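Putative solute-binding component of ABC transporter (Clostridium phytofermentans, PDB 4YS6) probably binds a sugar for an ABC transporter, and holds beta-D-glucopyranose in the cleft between its two lobes. Local coordinates at residues Ser231-Ala234 with Asp235-Leu239; Gln222-Met225 with Asp226-Ala230. All blocks are in the same frame, centred on the assembly; numbering follows the deposited sequence.

Contact 1: residues Ser231-Ala234 with Asp235-Leu239; sequences SYYA and DGTKL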
loop_
_atom_site.group_PDB
_atom_site.type_symbol
_atom_site.label_atom_id
_atom_site.label_comp_id
_atom_site.label_asym_id
_atom_site.label_seq_id
_atom_site.Cartn_x
_atom_site.Cartn_y
_atom_site.Cartn_z
ATOM N N SER A 231 14.681 -24.014 -1.344
ATOM C CA SER A 231 16.073 -23.838 -1.742
ATOM C C SER A 231 16.999 -23.532 -0.570
ATOM O O SER A 231 18.144 -23.961 -0.576
ATOM C CB SER A 231 16.186 -22.722 -2.776
ATOM O OG SER A 231 15.379 -22.984 -3.912
ATOM N N TYR A 232 16.512 -22.804 0.430
ATOM C CA TYR A 232 17.392 -22.247 1.450
ATOM C C TYR A 232 17.010 -22.531 2.901
ATOM O O TYR A 232 17.836 -22.338 3.780
ATOM C CB TYR A 232 17.480 -20.735 1.258
ATOM C CG TYR A 232 17.919 -20.315 -0.123
ATOM C CD1 TYR A 232 19.195 -20.588 -0.588
ATOM C CD2 TYR A 232 17.045 -19.658 -0.966
ATOM C CE1 TYR A 232 19.585 -20.210 -1.862
ATOM C CE2 TYR A 232 17.419 -19.278 -2.239
ATOM C CZ TYR A 232 18.688 -19.556 -2.682
ATOM O OH TYR A 232 19.045 -19.169 -3.951
ATOM N N TYR A 233 15.777 -22.957 3.168
ATOM C CA TYR A 233 15.314 -23.135 4.550
ATOM C C TYR A 233 14.632 -24.496 4.724
ATOM O O TYR A 233 13.678 -24.645 5.484
ATOM C CB TYR A 233 14.360 -21.993 4.946
ATOM C CG TYR A 233 14.968 -20.603 4.816
ATOM C CD1 TYR A 233 15.755 -20.065 5.827
ATOM C CD2 TYR A 233 14.763 -19.830 3.666
ATOM C CE1 TYR A 233 16.328 -18.791 5.698
ATOM C CE2 TYR A 233 15.327 -18.565 3.534
ATOM C CZ TYR A 233 16.110 -18.046 4.558
ATOM O OH TYR A 233 16.669 -16.786 4.430
ATOM N N ALA A 234 15.119 -25.486 3.995
ATOM C CA ALA A 234 14.543 -26.831 4.030
ATOM C C ALA A 234 15.373 -27.690 4.954
ATOM O O ALA A 234 14.927 -28.735 5.423
ATOM C CB ALA A 234 14.495 -27.438 2.640
ATOM N N ASP A 235 16.606 -27.249 5.170
ATOM C CA ASP A 235 17.472 -27.827 6.175
ATOM C C ASP A 235 17.096 -27.202 7.513
ATOM O O ASP A 235 15.993 -26.672 7.672
ATOM C CB ASP A 235 18.951 -27.591 5.826
ATOM C CG ASP A 235 19.292 -26.113 5.617
ATOM O OD1 ASP A 235 18.516 -25.231 6.038
ATOM O OD2 ASP A 235 20.356 -25.834 5.025
ATOM N N GLY A 236 18.010 -27.245 8.469
ATOM C CA GLY A 236 17.717 -26.752 9.799
ATOM C C GLY A 236 17.624 -25.242 9.906
ATOM O O GLY A 236 17.333 -24.727 10.988
ATOM N N THR A 237 17.847 -24.526 8.805
ATOM C CA THR A 237 17.999 -23.076 8.884
ATOM C C THR A 237 16.709 -22.408 9.344
ATOM O O THR A 237 15.633 -22.628 8.793
ATOM C CB THR A 237 18.438 -22.472 7.546
ATOM O OG1 THR A 237 19.657 -23.097 7.125
ATOM C CG2 THR A 237 18.685 -20.967 7.679
ATOM N N LYS A 238 16.840 -21.594 10.382
ATOM C CA LYS A 238 15.732 -20.788 10.866
ATOM C C LYS A 238 15.631 -19.529 10.020
ATOM O O LYS A 238 16.626 -18.857 9.751
ATOM C CB LYS A 238 15.920 -20.431 12.352
ATOM C CG LYS A 238 14.803 -19.554 12.943
ATOM C CD LYS A 238 14.914 -19.427 14.462
ATOM C CE LYS A 238 13.957 -18.369 15.031
ATOM N NZ LYS A 238 12.858 -17.955 14.097
ATOM N N LEU A 239 14.416 -19.244 9.578
ATOM C CA LEU A 239 14.098 -17.982 8.960
ATOM C C LEU A 239 13.654 -17.071 10.081
ATOM O O LEU A 239 12.664 -17.361 10.746
ATOM C CB LEU A 239 13.003 -18.171 7.909
ATOM C CG LEU A 239 12.478 -16.932 7.233
ATOM C CD1 LEU A 239 13.585 -16.154 6.611
ATOM C CD2 LEU A 239 11.470 -17.346 6.173
#
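The ring of Tyr233 meets Thr237 and Leu239 where the chain turns back after helix 218-232. These apolar contacts carry the packing. Leu239 lies over one face of the ring. Its CB is offset toward the rim, and Leu239 CD1 makes an off-centre CH-pi contact, 4.2 Å from the Tyr233 ring centroid and 29° off the normal. Leu239 CD1 is also 3.8 Å from Tyr233 CZ. The two side chains cross at about a right angle. Leu239 CG is anti to the backbone N (chi1 176°), which turns the branched end onto the ring. Thr237 uses its methyl: CG2 comes 3.6 Å from Tyr233 CD1, at a slant to the ring. The backbone Thr237 O lies at the ring edge, in plane, 3.9 Å from Tyr233 CD1.

The polar bonds lie within the turn itself. Asp235 OD1 accepts from Thr237 N at 2.9 Å, which makes an Asx turn. Asp235 OD1 also accepts from Thr237 OG1 at 2.7 Å. Both donors come from the same face of the carboxylate, well above its plane. The bond from Thr237 OG1 holds the side-chain rotation that leaves the Thr237 methyl facing the tyrosine; the bond from Thr237 N closes the turn. Outside the turn, Tyr233 OH is hydrogen-bonded to Glu168 OE2 of strand 165-170, and Asp235 O accepts from Lys262 NZ.

Tyr233 is the first residue to leave helical backbone angles. The segment is a helix-to-strand connection of an alpha/beta lobe, with an Asx turn leading the chain from helix 218-232 toward strand 241-244.

Contact 2: residues Gln222-Met225 with Asp226-Ala230; sequences QNRM and DAIIA
Gln222 reaches Asp226 twice, through the backbone and through water. Gln222 O accepts from Asp226 N at 2.9 Å. Gln222 NE2 donates to a water at 3.0 Å, and that water donates to Asp226 OD1. Both side chains are also tied to helix 247-260, Gln222 OE1 by Asn255 ND2 and Asp226 OD1 by Ser260 OG.

Asn223 contributes mainly its backbone. Asn223 O takes the longest of the four backbone bonds, from Ala227 N at 3.2 Å. Such i to i+4 bonds make this an ordinary alpha-helical stretch. It belongs to helix 218-232 of a periplasmic binding protein lobe, where it packs beside the parallel sheet that includes strand 165-170.

Arg224 O accepts from Ile228 N. The arginine runs straight out as far as NE, and Ile228 CD1 sits over one face of its guanidinium, 3.8 Å from Arg224 NH2. Beyond the helix, NH1 bonds to Ile169 O and the arginine makes a cation-pi contact with Phe170.

Met225, present as selenomethionine, accepts from Ile229 N at its O in the straightest of these bonds, with an N-H...O angle of 171°. Its side chain leaves anti to the backbone N (chi1 -177°), then folds toward the next turn of the helix. The bend brings Met225 CE against two isoleucines, 3.5 Å from Ile229 CG1 and 3.6 Å from Ile228 CG2.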
loop_
_atom_site.group_PDB
_atom_site.type_symbol
_atom_site.label_atom_id
_atom_site.label_comp_id
_atom_site.label_asym_id
_atom_site.label_seq_id
_atom_site.Cartn_x
_atom_site.Cartn_y
_atom_site.Cartn_z
ATOM N N GLN A 222 3.408 -16.103 -2.644
ATOM C CA GLN A 222 3.400 -17.470 -2.136
ATOM C C GLN A 222 4.343 -18.371 -2.942
ATOM O O GLN A 222 5.097 -19.158 -2.377
ATOM C CB GLN A 222 1.976 -18.011 -2.150
ATOM C CG GLN A 222 1.853 -19.370 -1.541
ATOM C CD GLN A 222 0.417 -19.793 -1.398
ATOM O OE1 GLN A 222 -0.494 -18.972 -1.510
ATOM N NE2 GLN A 222 0.204 -21.070 -1.129
ATOM N N ASN A 223 4.301 -18.261 -4.265
ATOM C CA ASN A 223 5.119 -19.090 -5.135
ATOM C C ASN A 223 6.613 -18.796 -4.923
ATOM O O ASN A 223 7.442 -19.713 -4.882
ATOM C CB ASN A 223 4.713 -18.879 -6.594
ATOM C CG ASN A 223 3.415 -19.588 -6.946
ATOM O OD1 ASN A 223 3.015 -20.539 -6.277
ATOM N ND2 ASN A 223 2.755 -19.126 -8.004
ATOM N N ARG A 224 6.961 -17.523 -4.774
ATOM C CA ARG A 224 8.350 -17.161 -4.534
ATOM C C ARG A 224 8.800 -17.636 -3.142
ATOM O O ARG A 224 9.889 -18.196 -3.016
ATOM C CB ARG A 224 8.545 -15.655 -4.698
ATOM C CG ARG A 224 9.938 -15.160 -4.309
ATOM C CD ARG A 224 10.214 -13.685 -4.671
ATOM N NE ARG A 224 11.486 -13.342 -4.065
ATOM C CZ ARG A 224 11.655 -12.456 -3.088
ATOM N NH1 ARG A 224 10.672 -11.661 -2.695
ATOM N NH2 ARG A 224 12.859 -12.311 -2.569
HETATM N N MSE A 225 7.971 -17.460 -2.117
HETATM C CA MSE A 225 8.346 -17.920 -0.778
HETATM C C MSE A 225 8.481 -19.441 -0.760
HETATM O O MSE A 225 9.403 -19.968 -0.120
HETATM C CB MSE A 225 7.339 -17.444 0.270
HETATM C CG MSE A 225 7.673 -17.821 1.704
HETATM SE SE MSE A 225 9.186 -16.700 2.397
HETATM C CE MSE A 225 10.554 -18.000 2.525
ATOM N N ASP A 226 7.614 -20.157 -1.483
ATOM C CA ASP A 226 7.752 -21.620 -1.527
ATOM C C ASP A 226 9.101 -22.052 -2.103
ATOM O O ASP A 226 9.739 -23.007 -1.612
ATOM C CB ASP A 226 6.627 -22.256 -2.334
ATOM C CG ASP A 226 6.154 -23.556 -1.723
ATOM O OD1 ASP A 226 5.561 -23.506 -0.619
ATOM O OD2 ASP A 226 6.391 -24.619 -2.333
ATOM N N ALA A 227 9.544 -21.346 -3.131
ATOM C CA ALA A 227 10.804 -21.655 -3.786
ATOM C C ALA A 227 11.977 -21.299 -2.882
ATOM O O ALA A 227 12.986 -21.994 -2.832
ATOM C CB ALA A 227 10.892 -20.915 -5.118
ATOM N N ILE A 228 11.848 -20.197 -2.158
ATOM C CA ILE A 228 12.886 -19.810 -1.208
ATOM C C ILE A 228 12.972 -20.832 -0.049
ATOM O O ILE A 228 14.068 -21.261 0.318
ATOM C CB ILE A 228 12.641 -18.407 -0.704
ATOM C CG1 ILE A 228 12.900 -17.408 -1.839
ATOM C CG2 ILE A 228 13.562 -18.074 0.472
ATOM C CD1 ILE A 228 12.561 -15.958 -1.487
ATOM N N ILE A 229 11.840 -21.243 0.501
ATOM C CA ILE A 229 11.855 -22.268 1.551
ATOM C C ILE A 229 12.572 -23.529 1.073
ATOM O O ILE A 229 13.473 -24.047 1.739
ATOM C CB ILE A 229 10.430 -22.637 2.009
ATOM C CG1 ILE A 229 9.763 -21.430 2.674
ATOM C CG2 ILE A 229 10.463 -23.829 2.978
ATOM C CD1 ILE A 229 8.242 -21.561 2.795
ATOM N N ALA A 230 12.186 -24.014 -0.098
ATOM C CA ALA A 230 12.722 -25.270 -0.634
ATOM C C ALA A 230 14.217 -25.182 -0.917
ATOM O O ALA A 230 14.938 -26.157 -0.751
ATOM C CB ALA A 230 11.972 -25.659 -1.894
HETATM O O HOH W 1 2.505 -22.947 -0.771
#

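How the contacts relate
Contact 2 lies within helix 218-232, and contact 1 follows it where that helix ends and the chain turns back. Their centres are about 11 Å apart. The two join through apolar side chains: Tyr233 CE2 is 3.6 Å from Ile228 CG2, and Leu239 CD2 is 3.8 Å from the selenomethionine Met225 CE. Ala234 CB also packs on Ile229 O, at 3.7 Å. Both contacts face strand 165-170, where Glu168 is met by side chains of each. None of their residues belongs to the glucose pocket. Trp216, just before the helix, and Asn246, after strand 241-244, do line it.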